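Local coordinates for protein CmeC (Campylobacter jejuni, PDB 4MT4) that probably serves as the trimeric outer-membrane channel of a multidrug efflux system, passing substrates through a beta barrel and a long helical tunnel, at residues Ser2-Leu7 with Tyr130-Arg135; Asp43-Lys48 with Ser249-Asn254. All coordinates share one frame; numbering follows the deposited sequence.

Interaction 1 (Ser2-Leu7 with Tyr130-Arg135); sequences SLSPNL and YRDTYR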
# COMPACT_ATOMS: atom_id res chain seq x y z
N SER B 2 -9.71 -31.90 19.98
CA SER B 2 -9.26 -30.55 19.69
C SER B 2 -8.19 -30.09 20.68
O SER B 2 -8.32 -30.30 21.88
CB SER B 2 -10.44 -29.57 19.71
OG SER B 2 -10.01 -28.25 19.43
N LEU B 3 -7.13 -29.47 20.16
CA LEU B 3 -6.08 -28.91 20.99
C LEU B 3 -6.07 -27.39 20.91
O LEU B 3 -5.13 -26.73 21.35
CB LEU B 3 -4.71 -29.46 20.57
CG LEU B 3 -4.58 -30.99 20.61
CD1 LEU B 3 -3.17 -31.41 20.25
CD2 LEU B 3 -4.97 -31.53 21.98
N SER B 4 -7.14 -26.83 20.35
CA SER B 4 -7.30 -25.39 20.27
C SER B 4 -7.53 -24.79 21.65
O SER B 4 -8.40 -25.25 22.39
CB SER B 4 -8.45 -25.02 19.33
OG SER B 4 -8.10 -25.27 17.98
N PRO B 5 -6.75 -23.76 22.00
CA PRO B 5 -6.88 -23.12 23.31
C PRO B 5 -8.18 -22.32 23.42
O PRO B 5 -8.75 -21.96 22.39
CB PRO B 5 -5.66 -22.21 23.38
CG PRO B 5 -5.39 -21.87 21.95
CD PRO B 5 -5.73 -23.11 21.17
N ASN B 6 -8.63 -22.06 24.64
CA ASN B 6 -9.79 -21.22 24.86
C ASN B 6 -9.52 -19.79 24.39
O ASN B 6 -8.52 -19.19 24.76
CB ASN B 6 -10.20 -21.22 26.33
CG ASN B 6 -10.75 -22.56 26.78
OD1 ASN B 6 -11.20 -23.36 25.97
ND2 ASN B 6 -10.71 -22.81 28.09
N LEU B 7 -10.42 -19.25 23.58
CA LEU B 7 -10.27 -17.89 23.08
C LEU B 7 -10.83 -16.89 24.09
O LEU B 7 -12.03 -16.85 24.34
CB LEU B 7 -10.97 -17.73 21.73
CG LEU B 7 -10.70 -16.41 21.01
CD1 LEU B 7 -9.21 -16.23 20.74
CD2 LEU B 7 -11.49 -16.35 19.72
N TYR B 130 -7.78 -31.86 11.52
CA TYR B 130 -8.57 -31.52 10.34
C TYR B 130 -9.88 -30.85 10.72
O TYR B 130 -10.46 -30.11 9.92
CB TYR B 130 -8.83 -32.78 9.51
CG TYR B 130 -7.55 -33.48 9.08
CD1 TYR B 130 -6.81 -33.01 8.01
CD2 TYR B 130 -7.09 -34.60 9.76
CE1 TYR B 130 -5.64 -33.64 7.62
CE2 TYR B 130 -5.92 -35.24 9.38
CZ TYR B 130 -5.20 -34.75 8.31
OH TYR B 130 -4.04 -35.37 7.92
N ARG B 131 -10.35 -31.10 11.93
CA ARG B 131 -11.56 -30.45 12.42
C ARG B 131 -11.30 -28.96 12.63
O ARG B 131 -12.13 -28.12 12.27
CB ARG B 131 -12.07 -31.09 13.71
CG ARG B 131 -13.41 -30.54 14.19
CD ARG B 131 -13.97 -31.33 15.36
NE ARG B 131 -13.61 -30.76 16.65
CZ ARG B 131 -14.41 -29.95 17.36
NH1 ARG B 131 -14.01 -29.48 18.53
NH2 ARG B 131 -15.61 -29.63 16.89
N ASP B 132 -10.15 -28.64 13.22
CA ASP B 132 -9.79 -27.25 13.48
C ASP B 132 -9.31 -26.55 12.22
O ASP B 132 -9.41 -25.33 12.10
CB ASP B 132 -8.72 -27.16 14.58
CG ASP B 132 -9.27 -27.48 15.95
OD1 ASP B 132 -10.51 -27.58 16.09
OD2 ASP B 132 -8.47 -27.62 16.90
N THR B 133 -8.77 -27.32 11.27
CA THR B 133 -8.42 -26.77 9.97
C THR B 133 -9.70 -26.30 9.28
O THR B 133 -9.73 -25.24 8.64
CB THR B 133 -7.70 -27.81 9.08
OG1 THR B 133 -6.46 -28.19 9.69
CG2 THR B 133 -7.42 -27.22 7.70
N TYR B 134 -10.76 -27.08 9.44
CA TYR B 134 -12.07 -26.74 8.90
C TYR B 134 -12.68 -25.54 9.62
O TYR B 134 -13.23 -24.64 8.99
CB TYR B 134 -13.01 -27.95 9.00
CG TYR B 134 -14.46 -27.63 8.70
CD1 TYR B 134 -14.90 -27.48 7.40
CD2 TYR B 134 -15.39 -27.48 9.73
CE1 TYR B 134 -16.23 -27.19 7.12
CE2 TYR B 134 -16.71 -27.19 9.46
CZ TYR B 134 -17.12 -27.05 8.16
OH TYR B 134 -18.44 -26.75 7.88
N ARG B 135 -12.58 -25.55 10.95
CA ARG B 135 -13.13 -24.47 11.77
C ARG B 135 -12.41 -23.15 11.50
O ARG B 135 -13.01 -22.08 11.57
CB ARG B 135 -13.04 -24.82 13.25
CG ARG B 135 -13.94 -25.96 13.69
CD ARG B 135 -13.45 -26.57 14.99
NE ARG B 135 -14.33 -26.31 16.12
CZ ARG B 135 -14.00 -26.48 17.39
NH1 ARG B 135 -12.78 -26.91 17.71
NH2 ARG B 135 -14.87 -26.22 18.35
O HOH W 1 -6.80 -29.53 17.29
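OD2 of Asp132 is gripped by two hydroxyls, those of Ser2 and Ser4, with a water beside them. Ser4 OG makes the shorter of the two hydroxyl bonds, 2.6 Å to Asp132 OD2, and descends on it from above the carboxylate plane, 72° out of it. Ser2 OG, anti to its backbone N (chi1 180°), reaches the same Asp132 OD2 at 3.0 Å on the syn lone pair. The water lies 2.6 Å from Asp132 OD2 and accepts from Leu3 N, so the main chain between the two serines is tied in as well. A weak bond from Ser4 N to Ser2 OG, 3.3 Å long, links the two serines.

The other oxygen is taken within the helix. Arg135 NH1 lies 2.9 Å from Asp132 OD1 in a salt bridge to the syn lone pair, only 1° out of the guanidinium plane, which fixes the rotation of the carboxylate. Ser2 OG sits at the edge of that guanidinium. Over one of its faces lies the guanidinium of Arg131, whose CZ is 3.4 Å above the plane; two like charges so close would probably favour an ionised Asp132. Arg131 NH1 touches Ser2 CB at 3.8 Å.

Asp125 receives Tyr130 N, and Leu3 O accepts from Arg293 on helix 273-293. The arrangement ties the extended N-terminal arm of an outer membrane factor, starting at Cys1 beside the bound lipid fragment, to the first turns of helix 129-195, just after strand 109-124 of the beta barrel.

Interaction 2 (Asp43-Lys48 with Ser249-Asn254); sequences DENLNK and SYQVFN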
# COMPACT_ATOMS: atom_id res chain seq x y z
N ASP B 43 -32.56 12.93 -2.31
CA ASP B 43 -31.96 13.20 -3.61
C ASP B 43 -32.10 11.98 -4.52
O ASP B 43 -31.44 10.96 -4.30
CB ASP B 43 -30.49 13.59 -3.44
CG ASP B 43 -29.89 14.20 -4.70
OD1 ASP B 43 -30.40 13.94 -5.81
OD2 ASP B 43 -28.90 14.95 -4.57
N GLU B 44 -32.95 12.09 -5.53
CA GLU B 44 -33.19 10.97 -6.44
C GLU B 44 -31.97 10.72 -7.32
O GLU B 44 -31.72 9.58 -7.73
CB GLU B 44 -34.43 11.23 -7.30
CG GLU B 44 -35.09 9.96 -7.81
CD GLU B 44 -35.57 9.06 -6.68
OE1 GLU B 44 -35.01 7.96 -6.51
OE2 GLU B 44 -36.50 9.47 -5.95
N ASN B 45 -31.22 11.77 -7.62
CA ASN B 45 -29.99 11.64 -8.39
C ASN B 45 -28.94 10.86 -7.61
O ASN B 45 -28.21 10.04 -8.17
CB ASN B 45 -29.44 13.02 -8.77
CG ASN B 45 -30.50 13.92 -9.37
OD1 ASN B 45 -30.82 13.83 -10.56
ND2 ASN B 45 -31.06 14.80 -8.55
N LEU B 46 -28.87 11.13 -6.31
CA LEU B 46 -27.94 10.42 -5.43
C LEU B 46 -28.31 8.95 -5.32
O LEU B 46 -27.44 8.08 -5.31
CB LEU B 46 -27.92 11.07 -4.04
CG LEU B 46 -27.06 10.39 -2.97
CD1 LEU B 46 -25.61 10.31 -3.41
CD2 LEU B 46 -27.18 11.12 -1.64
N ASN B 47 -29.61 8.67 -5.25
CA ASN B 47 -30.10 7.30 -5.15
C ASN B 47 -29.73 6.48 -6.39
O ASN B 47 -29.40 5.30 -6.28
CB ASN B 47 -31.61 7.28 -4.94
CG ASN B 47 -32.02 7.92 -3.63
OD1 ASN B 47 -31.22 8.03 -2.70
ND2 ASN B 47 -33.28 8.34 -3.54
N LYS B 48 -29.80 7.11 -7.55
CA LYS B 48 -29.48 6.44 -8.81
C LYS B 48 -28.00 6.11 -8.91
O LYS B 48 -27.63 5.04 -9.40
CB LYS B 48 -29.90 7.30 -10.00
CG LYS B 48 -31.39 7.47 -10.16
CD LYS B 48 -31.72 8.27 -11.41
CE LYS B 48 -33.20 8.61 -11.47
NZ LYS B 48 -34.06 7.40 -11.43
N SER B 249 -26.22 14.58 -13.66
CA SER B 249 -27.33 15.37 -13.14
C SER B 249 -27.30 15.33 -11.62
O SER B 249 -26.97 14.30 -11.04
CB SER B 249 -28.66 14.84 -13.67
OG SER B 249 -28.71 14.88 -15.09
N TYR B 250 -27.65 16.44 -10.98
CA TYR B 250 -27.55 16.51 -9.52
C TYR B 250 -28.61 17.40 -8.89
O TYR B 250 -29.44 18.00 -9.57
CB TYR B 250 -26.16 17.00 -9.12
CG TYR B 250 -25.85 18.42 -9.56
CD1 TYR B 250 -25.36 18.68 -10.83
CD2 TYR B 250 -26.05 19.49 -8.70
CE1 TYR B 250 -25.09 19.97 -11.24
CE2 TYR B 250 -25.77 20.78 -9.09
CZ TYR B 250 -25.29 21.02 -10.36
OH TYR B 250 -25.01 22.31 -10.76
N GLN B 251 -28.57 17.49 -7.56
CA GLN B 251 -29.52 18.28 -6.79
C GLN B 251 -28.81 18.95 -5.62
O GLN B 251 -28.05 18.31 -4.89
CB GLN B 251 -30.66 17.40 -6.29
CG GLN B 251 -31.50 18.02 -5.19
CD GLN B 251 -32.54 17.07 -4.64
OE1 GLN B 251 -33.29 16.45 -5.40
NE2 GLN B 251 -32.59 16.94 -3.32
N VAL B 252 -29.07 20.25 -5.45
CA VAL B 252 -28.46 21.03 -4.37
C VAL B 252 -28.86 20.50 -2.99
O VAL B 252 -30.03 20.19 -2.75
CB VAL B 252 -28.85 22.52 -4.48
CG1 VAL B 252 -28.73 23.24 -3.13
CG2 VAL B 252 -28.00 23.22 -5.53
N PHE B 253 -27.88 20.39 -2.10
CA PHE B 253 -28.13 19.94 -0.74
C PHE B 253 -28.76 21.05 0.11
O PHE B 253 -28.20 22.14 0.22
CB PHE B 253 -26.83 19.47 -0.08
CG PHE B 253 -26.97 19.13 1.38
CD1 PHE B 253 -27.49 17.90 1.76
CD2 PHE B 253 -26.57 20.02 2.36
CE1 PHE B 253 -27.62 17.58 3.10
CE2 PHE B 253 -26.70 19.70 3.70
CZ PHE B 253 -27.22 18.48 4.07
N ASN B 254 -29.91 20.75 0.69
CA ASN B 254 -30.57 21.68 1.59
C ASN B 254 -30.54 21.18 3.03
O ASN B 254 -30.78 20.00 3.30
CB ASN B 254 -32.02 21.93 1.15
CG ASN B 254 -32.15 23.17 0.28
OD1 ASN B 254 -31.16 23.80 -0.08
ND2 ASN B 254 -33.39 23.51 -0.06
O HOH W 2 -28.77 16.93 -2.78
O HOH W 3 -34.70 14.47 -6.54
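The N-cap of helix 44-56 forms one side of this contact, and the irregular chain after helix 240-245 the other. Asp43, with CG anti to its backbone N (chi1 -166°), turns OD1 back over the helix start, where it accepts weak bonds from Asn45 N and Leu46 N. The side chain of Asn45 adds a firmer one: ND2 lies 2.9 Å from Asp43 OD1, on the syn lone pair, which holds the carboxylate in place. Gln251 reaches out tip to tip with Asp43, its amide stacked on the carboxylate with the planes 5° apart; its CB comes within 3.5 Å of Asp43 OD2. The Asn45 amide stands across that of Gln251 at 89°, its ND2 3.5 Å from Gln251 CB, while Asn45 CB meets Ser249 O at 3.6 Å. Two waters join the segments: one donates to Asp43 OD2 and Gln251 O, the other to Gln251 OE1 while accepting from Glu44 N. Gln251 NE2 donates to Asp42 O. On helix 129-195, Tyr163 OH bonds to both Asp43 OD2 and Gln251 N, and Tyr170 stacks on Tyr250, whereas Phe253 packs against helix 411-445.

How the interactions relate
Interactions 1 and 2 lie on opposite sides of the chain's centre, their own centres 51 Å apart and their nearest atoms about 37 Å apart. Along the chain their segments alternate: 2-7, 43-48, 130-135, then 249-254. Helix 129-195 links them. Interaction 1 uses its first turns, next to the barrel strands, and interaction 2 rests on it farther along, at Tyr163 and Tyr170. In both, an irregular segment meets a helix end through an aspartate and bridging water. Interaction 1 joins the N-terminal arm to the start of helix 129-195, and interaction 2 the start of helix 44-56 to the chain after helix 240-245, beside that long helix of the helical tunnel characteristic of outer membrane factors.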